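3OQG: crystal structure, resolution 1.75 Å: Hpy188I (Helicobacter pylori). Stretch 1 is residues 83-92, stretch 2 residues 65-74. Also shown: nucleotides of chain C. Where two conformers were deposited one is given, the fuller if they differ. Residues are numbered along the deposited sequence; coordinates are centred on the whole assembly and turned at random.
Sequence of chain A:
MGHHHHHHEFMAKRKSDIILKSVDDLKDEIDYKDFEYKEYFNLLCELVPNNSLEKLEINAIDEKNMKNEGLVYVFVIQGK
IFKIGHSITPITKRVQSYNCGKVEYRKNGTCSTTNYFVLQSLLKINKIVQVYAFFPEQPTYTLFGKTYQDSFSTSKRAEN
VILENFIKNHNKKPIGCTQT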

# COMPACT_ATOMS: atom_id res chain seq x y z
N LYS A 83 -8.55 1.93 -16.00
CA LYS A 83 -7.35 1.80 -15.20
C LYS A 83 -6.65 0.46 -15.34
O LYS A 83 -7.23 -0.52 -15.78
CB LYS A 83 -7.63 2.16 -13.72
CG LYS A 83 -8.02 1.06 -12.80
CD LYS A 83 -7.88 1.52 -11.31
CE LYS A 83 -6.48 1.38 -10.70
NZ LYS A 83 -6.46 1.73 -9.22
N ILE A 84 -5.37 0.47 -14.96
CA ILE A 84 -4.54 -0.72 -14.83
C ILE A 84 -4.05 -0.68 -13.40
O ILE A 84 -3.61 0.36 -12.93
CB ILE A 84 -3.35 -0.73 -15.80
CG1 ILE A 84 -3.84 -0.66 -17.25
CG2 ILE A 84 -2.47 -1.97 -15.55
CD1 ILE A 84 -2.77 -0.26 -18.26
N GLY A 85 -4.19 -1.81 -12.69
CA GLY A 85 -3.74 -1.93 -11.31
C GLY A 85 -3.18 -3.30 -11.00
O GLY A 85 -3.10 -4.16 -11.87
N HIS A 86 -2.81 -3.52 -9.75
CA HIS A 86 -2.36 -4.83 -9.34
C HIS A 86 -2.82 -5.12 -7.91
O HIS A 86 -3.17 -4.20 -7.13
CB HIS A 86 -0.83 -4.93 -9.43
CG HIS A 86 -0.13 -4.37 -8.22
ND1 HIS A 86 0.10 -3.02 -8.06
CD2 HIS A 86 0.29 -4.96 -7.08
CE1 HIS A 86 0.69 -2.81 -6.90
NE2 HIS A 86 0.80 -3.97 -6.28
N SER A 87 -2.77 -6.40 -7.57
CA SER A 87 -3.04 -6.85 -6.23
C SER A 87 -2.27 -8.13 -5.91
O SER A 87 -2.20 -9.04 -6.75
CB SER A 87 -4.51 -7.13 -6.03
OG SER A 87 -4.78 -7.50 -4.68
N ILE A 88 -1.73 -8.21 -4.69
CA ILE A 88 -1.17 -9.47 -4.18
C ILE A 88 -2.26 -10.38 -3.61
O ILE A 88 -1.98 -11.51 -3.22
CB ILE A 88 -0.05 -9.23 -3.13
CG1 ILE A 88 -0.64 -8.66 -1.82
CG2 ILE A 88 1.02 -8.32 -3.75
CD1 ILE A 88 0.32 -8.54 -0.64
N THR A 89 -3.48 -9.88 -3.53
CA THR A 89 -4.63 -10.65 -3.04
C THR A 89 -5.47 -11.11 -4.24
O THR A 89 -5.16 -10.75 -5.38
CB THR A 89 -5.48 -9.80 -2.04
OG1 THR A 89 -6.22 -8.81 -2.75
CG2 THR A 89 -4.59 -9.15 -0.97
N PRO A 90 -6.53 -11.91 -4.00
CA PRO A 90 -7.49 -12.17 -5.09
C PRO A 90 -8.28 -10.92 -5.48
O PRO A 90 -8.35 -9.98 -4.70
CB PRO A 90 -8.43 -13.23 -4.50
CG PRO A 90 -7.70 -13.80 -3.34
CD PRO A 90 -6.92 -12.64 -2.79
N ILE A 91 -8.85 -10.91 -6.68
CA ILE A 91 -9.66 -9.77 -7.12
C ILE A 91 -10.75 -9.39 -6.12
O ILE A 91 -11.11 -8.20 -5.98
CB ILE A 91 -10.26 -10.02 -8.54
CG1 ILE A 91 -10.83 -8.72 -9.12
CG2 ILE A 91 -11.24 -11.24 -8.55
CD1 ILE A 91 -9.78 -7.58 -9.29
N THR A 92 -11.31 -10.38 -5.45
CA THR A 92 -12.43 -10.15 -4.56
C THR A 92 -12.02 -9.21 -3.42
O THR A 92 -12.77 -8.30 -3.08
CB THR A 92 -12.98 -11.48 -3.99
OG1 THR A 92 -11.92 -12.24 -3.39
CG2 THR A 92 -13.62 -12.29 -5.10
P DG C 6 -3.65 0.13 -7.20
OP1 DG C 6 -3.30 -0.68 -8.39
OP2 DG C 6 -4.96 0.83 -7.14
O5' DG C 6 -3.47 -0.77 -5.91
C5' DG C 6 -2.15 -1.06 -5.44
C4' DG C 6 -2.19 -1.51 -4.00
O4' DG C 6 -2.66 -0.46 -3.13
C3' DG C 6 -3.10 -2.72 -3.74
O3' DG C 6 -2.37 -3.69 -2.99
C2' DG C 6 -4.22 -2.14 -2.90
C1' DG C 6 -3.48 -1.06 -2.15
N9 DG C 6 -4.31 -0.04 -1.52
C8 DG C 6 -5.19 0.83 -2.13
N7 DG C 6 -5.84 1.58 -1.27
C5 DG C 6 -5.35 1.18 -0.03
C6 DG C 6 -5.70 1.62 1.28
O6 DG C 6 -6.54 2.46 1.62
N1 DG C 6 -4.95 0.94 2.25
C2 DG C 6 -4.02 -0.03 1.99
N2 DG C 6 -3.41 -0.59 3.06
N3 DG C 6 -3.69 -0.44 0.78
C4 DG C 6 -4.40 0.20 -0.17
P DA C 7 -3.07 -5.06 -2.58
OP1 DA C 7 -2.16 -6.15 -2.99
OP2 DA C 7 -4.48 -5.07 -3.05
O5' DA C 7 -3.09 -5.01 -0.99
C5' DA C 7 -1.87 -4.82 -0.27
C4' DA C 7 -2.09 -5.00 1.21
O4' DA C 7 -2.88 -3.92 1.74
C3' DA C 7 -2.79 -6.29 1.62
O3' DA C 7 -2.13 -6.85 2.76
C2' DA C 7 -4.20 -5.85 1.96
C1' DA C 7 -4.03 -4.41 2.42
N9 DA C 7 -5.15 -3.54 2.06
C8 DA C 7 -5.59 -3.24 0.79
N7 DA C 7 -6.64 -2.45 0.77
C5 DA C 7 -6.91 -2.21 2.11
C6 DA C 7 -7.90 -1.46 2.76
N6 DA C 7 -8.85 -0.77 2.11
N1 DA C 7 -7.89 -1.44 4.11
C2 DA C 7 -6.94 -2.13 4.75
N3 DA C 7 -5.96 -2.88 4.26
C4 DA C 7 -6.00 -2.88 2.92
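Stretch 2 65-74: NMKNEGLVYV

Stretch 2 opens with a type I turn from Asn65 to Asn68, passes through Glu69 and Gly70, and runs out as a strand that includes Leu71 to Val74, beside the strand that includes Lys83 to Ser87. The two strands are antiparallel, their directions 157° apart and their axes 4.6 Å apart at closest approach, so Val74 lies by Ile84 and Leu71 by Ser87. Four hydrogen bonds fix this register: Tyr73 N to Gly85 O and Gly85 N to Tyr73 O, both 2.9 Å, then Leu71 N to Ser87 O at 2.9 Å and Ser87 N to Leu71 O at 3.0 Å.

On the face carrying Ile84, His86, Val72 and Val74, beta-branched side chains suit the extended backbone and pack closely: Ile84 CG2 meets Val72 CG1 at 3.8 Å, and Ile84 CG1 meets Val74 CG2 at 4.2 Å.

The other face is shaped by a large bump and a hollow. Tyr73, with chi1 at 60° (p), lays its ring across Gly85, whose CA stands 3.9 Å from the ring centroid and nearly over its face, a CH-pi contact. Glycine suits this place because a CB would lie only 2.5 Å from Tyr73 OH. The bare backbone also lets phosphate oxygen OP1 of DG6 come within 3.2 Å of Gly85 CA; the same oxygen accepts a hydrogen bond from His86 N at 3.2 Å. Lys83 NZ reaches OP2 of that phosphate at 2.7 Å.

Next to Leu71, Gly70 adopts phi/psi of 90/89, where a side chain would jam against the preceding carbonyl oxygen; its CA comes 3.1 Å from Ser87 O. The CA-to-CB bond of Leu71 points to the same face as that of Tyr73, and the end of its side chain comes nearer to stretch 1, CD2 lying 3.2 Å from Thr89 O and 4.0 Å from Ser87 CB, while CD1 is 4.3 Å from Ile91 CD1. Ile91 CD1 also approaches Tyr73 CD1, at 4.4 Å, so three apolar side chains close up at the start of the helix.

Pro90, the helix N-cap residue, nests against the turn: its CB is 3.5 Å from Met66 O, its CG 3.7 Å from Lys67 O, and its CA 3.3 Å from Asn68 O. The flexible selenomethionine Met66 curls over the helix start, bringing CE to 3.5 Å from Ile91 CG2 and 3.7 Å from Thr92 CG2. Water fills the remaining gap: one molecule accepts from Ile91 N at 2.9 Å and donates to Asn65 O at 3.0 Å and Asn68 O at 2.8 Å, tying the turn to the helix.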

# COMPACT_ATOMS: atom_id res chain seq x y z
N ASN A 65 -10.03 -18.89 -11.27
CA ASN A 65 -9.07 -17.85 -10.85
C ASN A 65 -9.58 -16.82 -9.86
O ASN A 65 -8.85 -15.89 -9.49
CB ASN A 65 -8.52 -17.14 -12.09
CG ASN A 65 -7.41 -17.89 -12.73
OD1 ASN A 65 -6.59 -18.50 -12.04
ND2 ASN A 65 -7.36 -17.87 -14.06
N MSE A 66 -10.80 -16.98 -9.39
CA MSE A 66 -11.38 -16.01 -8.46
C MSE A 66 -10.69 -15.97 -7.09
O MSE A 66 -10.77 -14.95 -6.40
CB MSE A 66 -12.88 -16.25 -8.29
CG MSE A 66 -13.67 -15.99 -9.55
SE MSE A 66 -13.52 -14.17 -10.26
CE MSE A 66 -14.16 -13.13 -8.69
N LYS A 67 -10.06 -17.07 -6.68
CA LYS A 67 -9.31 -17.11 -5.42
C LYS A 67 -7.77 -17.05 -5.64
O LYS A 67 -7.01 -17.13 -4.69
CB LYS A 67 -9.76 -18.30 -4.54
CG LYS A 67 -11.22 -18.17 -4.02
CD LYS A 67 -11.69 -19.33 -3.08
CE LYS A 67 -13.02 -18.96 -2.36
NZ LYS A 67 -13.49 -19.97 -1.33
N ASN A 68 -7.35 -16.91 -6.89
CA ASN A 68 -5.94 -16.77 -7.25
C ASN A 68 -5.38 -15.42 -6.80
O ASN A 68 -6.02 -14.39 -6.99
CB ASN A 68 -5.72 -16.90 -8.76
CG ASN A 68 -5.33 -18.31 -9.18
OD1 ASN A 68 -5.55 -19.28 -8.47
ND2 ASN A 68 -4.73 -18.41 -10.36
N GLU A 69 -4.18 -15.44 -6.23
CA GLU A 69 -3.54 -14.24 -5.65
C GLU A 69 -2.40 -13.74 -6.52
O GLU A 69 -1.61 -14.54 -7.01
CB GLU A 69 -2.96 -14.61 -4.28
CG GLU A 69 -3.98 -15.11 -3.30
CD GLU A 69 -3.39 -15.37 -1.94
OE1 GLU A 69 -2.42 -16.15 -1.85
OE2 GLU A 69 -3.90 -14.79 -0.97
N GLY A 70 -2.26 -12.42 -6.68
CA GLY A 70 -1.15 -11.86 -7.43
C GLY A 70 -1.50 -11.69 -8.89
O GLY A 70 -1.30 -12.61 -9.70
N LEU A 71 -2.07 -10.54 -9.23
CA LEU A 71 -2.52 -10.27 -10.59
C LEU A 71 -2.29 -8.81 -10.97
O LEU A 71 -2.23 -7.92 -10.12
CB LEU A 71 -4.01 -10.60 -10.76
CG LEU A 71 -5.05 -9.74 -10.02
CD1 LEU A 71 -6.45 -9.83 -10.72
CD2 LEU A 71 -5.13 -10.18 -8.57
N VAL A 72 -2.17 -8.59 -12.27
CA VAL A 72 -2.38 -7.29 -12.86
C VAL A 72 -3.78 -7.32 -13.46
O VAL A 72 -4.20 -8.32 -14.07
CB VAL A 72 -1.33 -6.96 -13.94
CG1 VAL A 72 -1.57 -5.55 -14.50
CG2 VAL A 72 0.08 -7.08 -13.37
N TYR A 73 -4.54 -6.24 -13.24
CA TYR A 73 -5.88 -6.13 -13.80
C TYR A 73 -6.08 -4.86 -14.60
O TYR A 73 -5.37 -3.85 -14.41
CB TYR A 73 -6.95 -6.24 -12.71
CG TYR A 73 -6.86 -5.17 -11.65
CD1 TYR A 73 -6.19 -5.41 -10.47
CD2 TYR A 73 -7.47 -3.93 -11.82
CE1 TYR A 73 -6.10 -4.42 -9.46
CE2 TYR A 73 -7.43 -2.96 -10.85
CZ TYR A 73 -6.74 -3.19 -9.68
OH TYR A 73 -6.67 -2.22 -8.73
N VAL A 74 -7.04 -4.92 -15.53
CA VAL A 74 -7.45 -3.79 -16.35
C VAL A 74 -8.95 -3.67 -16.23
O VAL A 74 -9.66 -4.65 -16.44
CB VAL A 74 -7.05 -3.98 -17.84
CG1 VAL A 74 -7.34 -2.68 -18.67
CG2 VAL A 74 -5.56 -4.40 -17.96
O HOH W 1 -8.21 -13.19 -8.32
O HOH W 2 -11.90 -14.76 -3.40
O HOH W 3 -2.49 -12.65 -0.60